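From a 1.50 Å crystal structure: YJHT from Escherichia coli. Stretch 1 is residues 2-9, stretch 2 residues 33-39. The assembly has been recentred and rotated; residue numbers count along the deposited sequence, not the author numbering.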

# COMPACT_ATOMS: atom_id res chain seq x y z
N VAL B 2 -39.82 1.61 -4.83
CA VAL B 2 -39.93 0.96 -6.16
C VAL B 2 -39.64 -0.53 -6.03
O VAL B 2 -40.04 -1.33 -6.87
CB VAL B 2 -38.95 1.56 -7.23
CG1 VAL B 2 -38.94 3.08 -7.21
CG2 VAL B 2 -37.54 0.99 -7.07
N LEU B 3 -38.88 -0.88 -5.00
CA LEU B 3 -38.81 -2.23 -4.47
C LEU B 3 -39.37 -2.12 -3.06
O LEU B 3 -39.43 -1.01 -2.50
CB LEU B 3 -37.36 -2.72 -4.41
CG LEU B 3 -36.60 -2.82 -5.73
CD1 LEU B 3 -35.15 -3.26 -5.47
CD2 LEU B 3 -37.28 -3.78 -6.70
N PRO B 4 -39.76 -3.25 -2.46
CA PRO B 4 -40.17 -3.17 -1.07
C PRO B 4 -39.06 -2.55 -0.21
O PRO B 4 -37.87 -2.64 -0.56
CB PRO B 4 -40.40 -4.64 -0.67
CG PRO B 4 -40.49 -5.38 -1.93
CD PRO B 4 -39.83 -4.61 -3.00
N GLU B 5 -39.45 -1.95 0.90
CA GLU B 5 -38.49 -1.34 1.83
C GLU B 5 -37.47 -2.38 2.26
O GLU B 5 -37.82 -3.54 2.48
CB GLU B 5 -39.19 -0.78 3.07
CG GLU B 5 -40.24 0.31 2.79
CD GLU B 5 -39.69 1.45 1.97
OE1 GLU B 5 -38.77 2.13 2.45
OE2 GLU B 5 -40.16 1.68 0.82
N THR B 6 -36.21 -1.99 2.41
CA THR B 6 -35.23 -2.94 2.89
C THR B 6 -35.63 -3.35 4.32
O THR B 6 -36.26 -2.55 5.02
CB THR B 6 -33.81 -2.38 2.86
OG1 THR B 6 -33.78 -1.13 3.55
CG2 THR B 6 -33.36 -2.16 1.41
N PRO B 7 -35.33 -4.60 4.72
CA PRO B 7 -35.78 -5.04 6.05
C PRO B 7 -35.27 -4.25 7.26
O PRO B 7 -35.90 -4.27 8.33
CB PRO B 7 -35.33 -6.50 6.11
CG PRO B 7 -35.27 -6.93 4.68
CD PRO B 7 -34.72 -5.71 3.97
N VAL B 8 -34.14 -3.58 7.11
CA VAL B 8 -33.62 -2.65 8.13
C VAL B 8 -33.08 -1.42 7.39
O VAL B 8 -32.81 -1.52 6.19
CB VAL B 8 -32.51 -3.29 8.98
CG1 VAL B 8 -33.05 -4.49 9.78
CG2 VAL B 8 -31.30 -3.68 8.13
N PRO B 9 -32.96 -0.26 8.07
CA PRO B 9 -32.32 0.93 7.47
C PRO B 9 -30.93 0.58 6.98
O PRO B 9 -30.19 -0.12 7.65
CB PRO B 9 -32.27 1.93 8.63
CG PRO B 9 -33.40 1.49 9.55
CD PRO B 9 -33.42 0.01 9.45
N TRP B 33 -27.51 -10.43 4.75
CA TRP B 33 -27.70 -10.32 3.31
C TRP B 33 -29.13 -10.71 2.98
O TRP B 33 -29.74 -11.51 3.71
CB TRP B 33 -26.73 -11.22 2.56
CG TRP B 33 -25.40 -10.57 2.42
CD1 TRP B 33 -24.44 -10.49 3.37
CD2 TRP B 33 -24.91 -9.86 1.27
NE1 TRP B 33 -23.35 -9.81 2.87
CE2 TRP B 33 -23.62 -9.42 1.59
CE3 TRP B 33 -25.43 -9.59 -0.00
CZ2 TRP B 33 -22.85 -8.69 0.69
CZ3 TRP B 33 -24.66 -8.89 -0.90
CH2 TRP B 33 -23.39 -8.45 -0.56
N TYR B 34 -29.64 -10.10 1.93
CA TYR B 34 -30.98 -10.40 1.41
C TYR B 34 -30.92 -10.47 -0.10
O TYR B 34 -30.09 -9.84 -0.72
CB TYR B 34 -31.97 -9.32 1.81
CG TYR B 34 -31.90 -8.91 3.26
CD1 TYR B 34 -32.65 -9.56 4.21
CD2 TYR B 34 -31.10 -7.85 3.66
CE1 TYR B 34 -32.59 -9.18 5.55
CE2 TYR B 34 -31.03 -7.45 5.00
CZ TYR B 34 -31.78 -8.12 5.93
OH TYR B 34 -31.70 -7.70 7.27
N LYS B 35 -31.86 -11.22 -0.68
CA LYS B 35 -32.04 -11.23 -2.14
C LYS B 35 -33.48 -10.90 -2.51
O LYS B 35 -34.38 -11.08 -1.72
CB LYS B 35 -31.64 -12.57 -2.74
CG LYS B 35 -32.58 -13.73 -2.43
CD LYS B 35 -32.01 -14.98 -3.04
CE LYS B 35 -32.86 -16.19 -2.78
NZ LYS B 35 -32.20 -17.39 -3.39
N LEU B 36 -33.66 -10.40 -3.72
CA LEU B 36 -35.00 -10.14 -4.22
C LEU B 36 -35.07 -10.46 -5.71
O LEU B 36 -34.20 -10.10 -6.49
CB LEU B 36 -35.37 -8.68 -3.94
CG LEU B 36 -36.75 -8.22 -4.36
CD1 LEU B 36 -37.35 -7.27 -3.34
CD2 LEU B 36 -36.68 -7.57 -5.76
N ASP B 37 -36.11 -11.20 -6.10
CA ASP B 37 -36.37 -11.53 -7.50
C ASP B 37 -37.25 -10.41 -8.04
O ASP B 37 -38.39 -10.26 -7.63
CB ASP B 37 -37.10 -12.87 -7.56
CG ASP B 37 -37.51 -13.25 -8.95
OD1 ASP B 37 -37.18 -12.53 -9.91
OD2 ASP B 37 -38.16 -14.31 -9.08
N THR B 38 -36.71 -9.59 -8.93
CA THR B 38 -37.42 -8.40 -9.39
C THR B 38 -38.62 -8.76 -10.28
O THR B 38 -39.49 -7.93 -10.50
CB THR B 38 -36.52 -7.45 -10.19
OG1 THR B 38 -35.97 -8.14 -11.33
CG2 THR B 38 -35.38 -6.86 -9.32
N GLN B 39 -38.63 -9.99 -10.79
CA GLN B 39 -39.70 -10.45 -11.70
C GLN B 39 -40.84 -11.18 -11.01
O GLN B 39 -41.78 -11.62 -11.67
CB GLN B 39 -39.11 -11.35 -12.80
CG GLN B 39 -38.50 -10.57 -13.95

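What holds an irregular segment against a strand when no hydrogen bond crosses between them? Side chains do the work. Residues 2-9 form no regular helix or strand and run nearly antiparallel to the strand at 33-37, the end-to-end directions lying 169° apart, so Leu3 sits near Thr38 at one end and Pro7 near Tyr34 at the other. The CA atoms of these pairs are 8.0 Å (Leu3 CA to Thr38 CA) and 8.6 Å (Pro7 CA to Tyr34 CA) apart, which leaves room for side chains between the backbones. The contact is modest, burying 268 Å² in total, and apolar in character.

How does Pro7 meet Tyr34? Its CG lies over one face of the aromatic ring, 3.8 Å from the centroid of the Tyr34 ring and only 18° off the ring normal, the geometry of a CH-pi contact; the nearest atom pair is Pro7 CG to Tyr34 CE1 at 3.6 Å. Proline suits this place because its ring is compact and stiff, and its polarised CH groups pack well on an aromatic face. The C-gamma exo pucker sets the position of CG within that ring. On the tyrosine, chi1 of -46° (m) and chi2 of -89° fix the plane of the ring so that a face meets the proline. Farther out, Val8, with its CA-to-CB bond sideways and chi1 m, brings CG2 to 4.1 Å from Tyr34 OH.

What fills the other end of the contact? Leu36 has its CA-to-CB bond toward the first stretch and meets two residues: its CD2 is 4.0 Å from Leu3 CD2, and its CD1 is 3.7 Å from Pro4 CD. Its chi1 is t, while chi2, at 141°, lies between the usual wells; in this conformation the two methyls reach different neighbours. Leu3 is more conventional, with chi1 m and chi2 t, and its CD2 also comes within 4.5 Å of Thr38 CG2. Both leucines are buried, where branched hydrocarbon chains can pack without leaving a polar group unsatisfied.

How are the polar residues accommodated around this apolar contact? Thr38 is buried with chi1 p, offering its methyl to Leu3 while OG1 is hydrogen-bonded elsewhere in the structure. Thr6, also p, has its CA-to-CB bond sideways to the second stretch and donates from OG1 to Val8 O at 2.8 Å, a local bond bridging the backbone around Pro7. In the strand, Lys35 and Asp37 alternate with Tyr34 and Leu36 and stay out of reach of the first stretch; Asp37 OD1 instead accepts a hydrogen bond from Gln39 N at 3.1 Å.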